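Long-range contact in 4-alpha-glucanotransferase (Corynebacterium glutamicum, PDB 5B68), which is an amylomaltase, or disproportionating enzyme, built on a TIM-barrel-type glucanotransferase domain that follows an N-terminal beta sandwich: residues A[242-254]-A[357-369]. Sequence-based numbering, arbitrary orientation.
Sequences FINPIYIRVEDIP and MWLQWLCDEQLAA
Q360 and I243 show how one side-chain amide can serve both the N-H and the C=O of a single residue across a contact. From CB the glutamine chain runs to CG, which lies 4.1 Å from CD1 of the F242 ring; there it bends (chi2 -60°), turning the amide back toward the main chain of I243. CD lies beside F242 CB and I243 N. OE1, which also sits against F242 CB, accepts from I243 N in an almost straight bond of 2.9 Å, and NE2 gives a hydrogen to I243 O at 2.8 Å; I243 O lies in the plane of the Q360 amide, and NE2 sits on a lone pair of that carbonyl. Both polar ends of the amide are thus used on one residue, which fixes its flip. The F242 ring stands nearly perpendicular to the amide, with OE1 close to its edge.

Six residues further along the helix the device recurs: Q366, its chain extended beyond CG, takes R249 N on an in-plane lone pair of OE1 (2.9 Å), while NE2 reaches R249 O from above the carbonyl plane at 3.2 Å. D252 N approaches that oxygen from the opposite face, closing the 3-10 turn 250-252. Within the barrel-type domain, helix 349-376 here carries the long loop between strand 215-218 and helix 261-277, bonded to it through two glutamine amides. The R249 side chain leads off to salt bridges with D197 and D200.

Between the two amides the contact is apolar. C363 puts CB 3.8 Å from CG2 of I243, and its SG also lies beside CA of P245 and CG1 of I248. CD1 of I248, on an outstretched chain (chi2 170°), crosses L362 at about a right angle, 4.0 Å from its CB. Further apolar contacts lie beyond Q366 and R249: L367 meets I243 tip to tip, and I253 sets CD1 3.9 Å from CD1 of L362.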
loop_
_atom_site.group_PDB
_atom_site.type_symbol
_atom_site.label_atom_id
_atom_site.label_comp_id
_atom_site.label_asym_id
_atom_site.label_seq_id
_atom_site.Cartn_x
_atom_site.Cartn_y
_atom_site.Cartn_z
ATOM N N PHE A 242 8.637 -0.652 7.865
ATOM C CA PHE A 242 9.480 -1.794 8.109
ATOM C C PHE A 242 8.887 -3.110 7.650
ATOM O O PHE A 242 7.732 -3.183 7.349
ATOM C CB PHE A 242 9.939 -1.795 9.551
ATOM C CG PHE A 242 10.652 -0.545 9.905
ATOM C CD1 PHE A 242 11.941 -0.362 9.510
ATOM C CD2 PHE A 242 9.997 0.471 10.539
ATOM C CE1 PHE A 242 12.595 0.803 9.797
ATOM C CE2 PHE A 242 10.638 1.641 10.826
ATOM C CZ PHE A 242 11.941 1.801 10.456
ATOM N N ILE A 243 9.732 -4.126 7.581
ATOM C CA ILE A 243 9.427 -5.370 6.855
ATOM C C ILE A 243 9.211 -6.533 7.812
ATOM O O ILE A 243 9.884 -6.613 8.854
ATOM C CB ILE A 243 10.595 -5.723 5.942
ATOM C CG1 ILE A 243 10.981 -4.555 5.006
ATOM C CG2 ILE A 243 10.359 -7.010 5.152
ATOM C CD1 ILE A 243 9.901 -4.111 4.075
ATOM N N ASN A 244 8.310 -7.453 7.444
ATOM C CA ASN A 244 7.937 -8.577 8.331
ATOM C C ASN A 244 9.110 -9.593 8.334
ATOM O O ASN A 244 9.404 -10.208 7.342
ATOM C CB ASN A 244 6.656 -9.246 7.835
ATOM C CG ASN A 244 6.050 -10.152 8.853
ATOM O OD1 ASN A 244 6.759 -10.658 9.707
ATOM N ND2 ASN A 244 4.742 -10.351 8.796
ATOM N N PRO A 245 9.810 -9.753 9.476
ATOM C CA PRO A 245 10.847 -10.756 9.561
ATOM C C PRO A 245 10.418 -12.221 9.428
ATOM O O PRO A 245 11.296 -13.032 9.264
ATOM C CB PRO A 245 11.521 -10.473 10.953
ATOM C CG PRO A 245 10.979 -9.131 11.360
ATOM C CD PRO A 245 9.583 -9.104 10.789
ATOM N N ILE A 246 9.124 -12.517 9.389
ATOM C CA ILE A 246 8.643 -13.876 9.122
ATOM C C ILE A 246 9.131 -14.462 7.816
ATOM O O ILE A 246 9.185 -15.703 7.664
ATOM C CB ILE A 246 7.164 -13.975 9.211
ATOM C CG1 ILE A 246 6.753 -15.415 9.620
ATOM C CG2 ILE A 246 6.415 -13.477 7.969
ATOM C CD1 ILE A 246 5.262 -15.516 9.780
ATOM N N TYR A 247 9.501 -13.569 6.906
ATOM C CA TYR A 247 9.959 -13.928 5.579
ATOM C C TYR A 247 11.459 -14.233 5.462
ATOM O O TYR A 247 11.900 -14.667 4.432
ATOM C CB TYR A 247 9.579 -12.844 4.573
ATOM C CG TYR A 247 8.099 -12.655 4.341
ATOM C CD1 TYR A 247 7.343 -13.627 3.717
ATOM C CD2 TYR A 247 7.467 -11.490 4.719
ATOM C CE1 TYR A 247 6.003 -13.450 3.497
ATOM C CE2 TYR A 247 6.137 -11.311 4.502
ATOM C CZ TYR A 247 5.404 -12.295 3.891
ATOM O OH TYR A 247 4.087 -12.090 3.674
ATOM N N ILE A 248 12.233 -14.000 6.513
ATOM C CA ILE A 248 13.605 -14.310 6.488
ATOM C C ILE A 248 13.812 -15.821 6.309
ATOM O O ILE A 248 13.137 -16.632 7.006
ATOM C CB ILE A 248 14.277 -13.895 7.796
ATOM C CG1 ILE A 248 14.291 -12.349 7.939
ATOM C CG2 ILE A 248 15.685 -14.420 7.839
ATOM C CD1 ILE A 248 14.736 -11.907 9.333
ATOM N N ARG A 249 14.702 -16.205 5.401
ATOM C CA ARG A 249 15.142 -17.587 5.339
ATOM C C ARG A 249 16.404 -17.662 6.142
ATOM O O ARG A 249 17.430 -17.156 5.753
ATOM C CB ARG A 249 15.459 -18.058 3.935
ATOM C CG ARG A 249 16.036 -19.464 3.960
ATOM C CD ARG A 249 15.998 -20.185 2.634
ATOM N NE ARG A 249 14.658 -20.454 2.151
ATOM C CZ ARG A 249 14.426 -21.179 1.073
ATOM N NH1 ARG A 249 15.447 -21.691 0.422
ATOM N NH2 ARG A 249 13.203 -21.382 0.641
ATOM N N VAL A 250 16.317 -18.330 7.266
ATOM C CA VAL A 250 17.409 -18.220 8.233
ATOM C C VAL A 250 18.672 -18.850 7.755
ATOM O O VAL A 250 19.797 -18.390 8.059
ATOM C CB VAL A 250 16.975 -18.742 9.645
ATOM C CG1 VAL A 250 15.735 -18.024 10.163
ATOM C CG2 VAL A 250 16.794 -20.267 9.658
ATOM N N GLU A 251 18.519 -19.953 7.002
ATOM C CA GLU A 251 19.668 -20.648 6.415
ATOM C C GLU A 251 20.478 -19.818 5.415
ATOM O O GLU A 251 21.645 -20.111 5.192
ATOM C CB GLU A 251 19.276 -22.015 5.785
ATOM C CG GLU A 251 18.595 -22.998 6.736
ATOM C CD GLU A 251 17.087 -22.919 6.755
ATOM O OE1 GLU A 251 16.477 -21.862 6.316
ATOM O OE2 GLU A 251 16.492 -23.916 7.217
ATOM N N ASP A 252 19.885 -18.758 4.846
ATOM C CA ASP A 252 20.644 -17.867 3.947
ATOM C C ASP A 252 21.444 -16.769 4.652
ATOM O O ASP A 252 22.240 -16.048 4.013
ATOM C CB ASP A 252 19.646 -17.162 2.970
ATOM C CG ASP A 252 19.041 -18.099 1.951
ATOM O OD1 ASP A 252 19.465 -19.275 1.850
ATOM O OD2 ASP A 252 18.100 -17.679 1.259
ATOM N N ILE A 253 21.308 -16.650 5.972
ATOM C CA ILE A 253 22.056 -15.616 6.661
ATOM C C ILE A 253 23.550 -16.064 6.708
ATOM O O ILE A 253 23.823 -17.162 7.179
ATOM C CB ILE A 253 21.513 -15.364 8.079
ATOM C CG1 ILE A 253 20.010 -15.016 8.133
ATOM C CG2 ILE A 253 22.353 -14.265 8.743
ATOM C CD1 ILE A 253 19.345 -15.232 9.494
ATOM N N PRO A 254 24.504 -15.242 6.262
ATOM C CA PRO A 254 25.886 -15.735 6.276
ATOM C C PRO A 254 26.351 -16.256 7.656
ATOM O O PRO A 254 27.043 -17.268 7.708
ATOM C CB PRO A 254 26.706 -14.510 5.870
ATOM C CG PRO A 254 25.793 -13.810 4.904
ATOM C CD PRO A 254 24.419 -13.964 5.508
ATOM N N MET A 357 16.551 -4.238 15.250
ATOM C CA MET A 357 17.244 -3.490 14.180
ATOM C C MET A 357 17.912 -4.432 13.202
ATOM O O MET A 357 17.815 -4.311 11.931
ATOM C CB MET A 357 18.228 -2.475 14.767
ATOM C CG MET A 357 17.517 -1.397 15.582
ATOM S SD MET A 357 18.747 -0.364 16.496
ATOM C CE MET A 357 19.344 0.579 15.138
ATOM N N TRP A 358 18.541 -5.461 13.763
ATOM C CA TRP A 358 19.286 -6.403 12.983
ATOM C C TRP A 358 18.348 -7.201 12.088
ATOM O O TRP A 358 18.703 -7.440 10.922
ATOM C CB TRP A 358 20.092 -7.291 13.954
ATOM C CG TRP A 358 20.842 -8.434 13.381
ATOM C CD1 TRP A 358 21.981 -8.382 12.738
ATOM C CD2 TRP A 358 20.472 -9.808 13.484
ATOM N NE1 TRP A 358 22.408 -9.667 12.412
ATOM C CE2 TRP A 358 21.469 -10.551 12.875
ATOM C CE3 TRP A 358 19.392 -10.474 14.067
ATOM C CZ2 TRP A 358 21.424 -11.958 12.773
ATOM C CZ3 TRP A 358 19.359 -11.899 13.999
ATOM C CH2 TRP A 358 20.377 -12.604 13.333
ATOM N N LEU A 359 17.180 -7.609 12.612
ATOM C CA LEU A 359 16.161 -8.273 11.740
ATOM C C LEU A 359 15.793 -7.432 10.511
ATOM O O LEU A 359 15.665 -7.971 9.432
ATOM C CB LEU A 359 14.872 -8.538 12.479
ATOM C CG LEU A 359 14.993 -9.570 13.607
ATOM C CD1 LEU A 359 13.650 -9.878 14.247
ATOM C CD2 LEU A 359 15.671 -10.837 13.121
ATOM N N GLN A 360 15.642 -6.105 10.681
ATOM C CA GLN A 360 15.413 -5.243 9.511
ATOM C C GLN A 360 16.549 -5.247 8.539
ATOM O O GLN A 360 16.307 -5.188 7.332
ATOM C CB GLN A 360 15.013 -3.827 9.968
ATOM C CG GLN A 360 13.714 -3.803 10.710
ATOM C CD GLN A 360 12.611 -4.323 9.851
ATOM O OE1 GLN A 360 12.403 -3.834 8.721
ATOM N NE2 GLN A 360 11.871 -5.284 10.357
ATOM N N TRP A 361 17.798 -5.290 9.008
ATOM C CA TRP A 361 18.967 -5.324 8.131
ATOM C C TRP A 361 18.953 -6.647 7.291
ATOM O O TRP A 361 19.196 -6.632 6.059
ATOM C CB TRP A 361 20.292 -5.197 8.965
ATOM C CG TRP A 361 21.505 -5.386 8.193
ATOM C CD1 TRP A 361 21.959 -4.651 7.117
ATOM C CD2 TRP A 361 22.511 -6.376 8.433
ATOM N NE1 TRP A 361 23.145 -5.124 6.671
ATOM C CE2 TRP A 361 23.540 -6.152 7.499
ATOM C CE3 TRP A 361 22.640 -7.420 9.368
ATOM C CZ2 TRP A 361 24.677 -6.975 7.430
ATOM C CZ3 TRP A 361 23.800 -8.175 9.343
ATOM C CH2 TRP A 361 24.762 -7.986 8.351
ATOM N N LEU A 362 18.560 -7.745 7.934
ATOM C CA LEU A 362 18.477 -9.030 7.268
ATOM C C LEU A 362 17.373 -8.955 6.206
ATOM O O LEU A 362 17.568 -9.498 5.078
ATOM C CB LEU A 362 18.121 -10.150 8.248
ATOM C CG LEU A 362 19.243 -10.398 9.320
ATOM C CD1 LEU A 362 18.683 -11.478 10.190
ATOM C CD2 LEU A 362 20.599 -10.789 8.809
ATOM N N CYS A 363 16.239 -8.380 6.577
ATOM C CA CYS A 363 15.112 -8.257 5.608
ATOM C C CYS A 363 15.614 -7.420 4.422
ATOM O O CYS A 363 15.362 -7.743 3.237
ATOM C CB CYS A 363 13.912 -7.592 6.233
ATOM S SG CYS A 363 13.000 -8.568 7.396
ATOM N N ASP A 364 16.332 -6.326 4.708
ATOM C CA ASP A 364 16.888 -5.479 3.649
ATOM C C ASP A 364 17.778 -6.260 2.694
ATOM O O ASP A 364 17.655 -6.147 1.453
ATOM C CB ASP A 364 17.663 -4.276 4.244
ATOM C CG ASP A 364 18.264 -3.362 3.169
ATOM O OD1 ASP A 364 17.547 -2.457 2.724
ATOM O OD2 ASP A 364 19.372 -3.549 2.706
ATOM N N GLU A 365 18.738 -7.000 3.228
ATOM C CA GLU A 365 19.648 -7.679 2.336
ATOM C C GLU A 365 18.981 -8.871 1.598
ATOM O O GLU A 365 19.397 -9.154 0.479
ATOM C CB GLU A 365 20.957 -8.088 3.049
ATOM C CG GLU A 365 20.836 -9.225 4.023
ATOM C CD GLU A 365 22.200 -9.576 4.717
ATOM O OE1 GLU A 365 22.229 -10.435 5.641
ATOM O OE2 GLU A 365 23.227 -8.963 4.325
ATOM N N GLN A 366 18.025 -9.567 2.212
ATOM C CA GLN A 366 17.394 -10.698 1.525
ATOM C C GLN A 366 16.482 -10.201 0.420
ATOM O O GLN A 366 16.414 -10.820 -0.651
ATOM C CB GLN A 366 16.626 -11.611 2.493
ATOM C CG GLN A 366 17.676 -12.370 3.357
ATOM C CD GLN A 366 17.202 -13.638 4.019
ATOM O OE1 GLN A 366 16.076 -14.115 3.846
ATOM N NE2 GLN A 366 18.062 -14.139 4.916
ATOM N N LEU A 367 15.824 -9.077 0.682
ATOM C CA LEU A 367 14.985 -8.434 -0.376
ATOM C C LEU A 367 15.817 -7.874 -1.492
ATOM O O LEU A 367 15.443 -7.972 -2.655
ATOM C CB LEU A 367 14.161 -7.316 0.222
ATOM C CG LEU A 367 12.898 -7.686 0.929
ATOM C CD1 LEU A 367 12.289 -6.468 1.582
ATOM C CD2 LEU A 367 11.909 -8.245 -0.123
ATOM N N ALA A 368 16.957 -7.256 -1.167
ATOM C CA ALA A 368 17.873 -6.827 -2.214
ATOM C C ALA A 368 18.336 -8.004 -3.077
ATOM O O ALA A 368 18.410 -7.877 -4.282
ATOM C CB ALA A 368 19.092 -6.170 -1.624
ATOM N N ALA A 369 18.637 -9.138 -2.452
ATOM C CA ALA A 369 19.117 -10.287 -3.225
ATOM C C ALA A 369 17.999 -10.856 -4.103
ATOM O O ALA A 369 18.279 -11.250 -5.240
ATOM C CB ALA A 369 19.651 -11.368 -2.310
#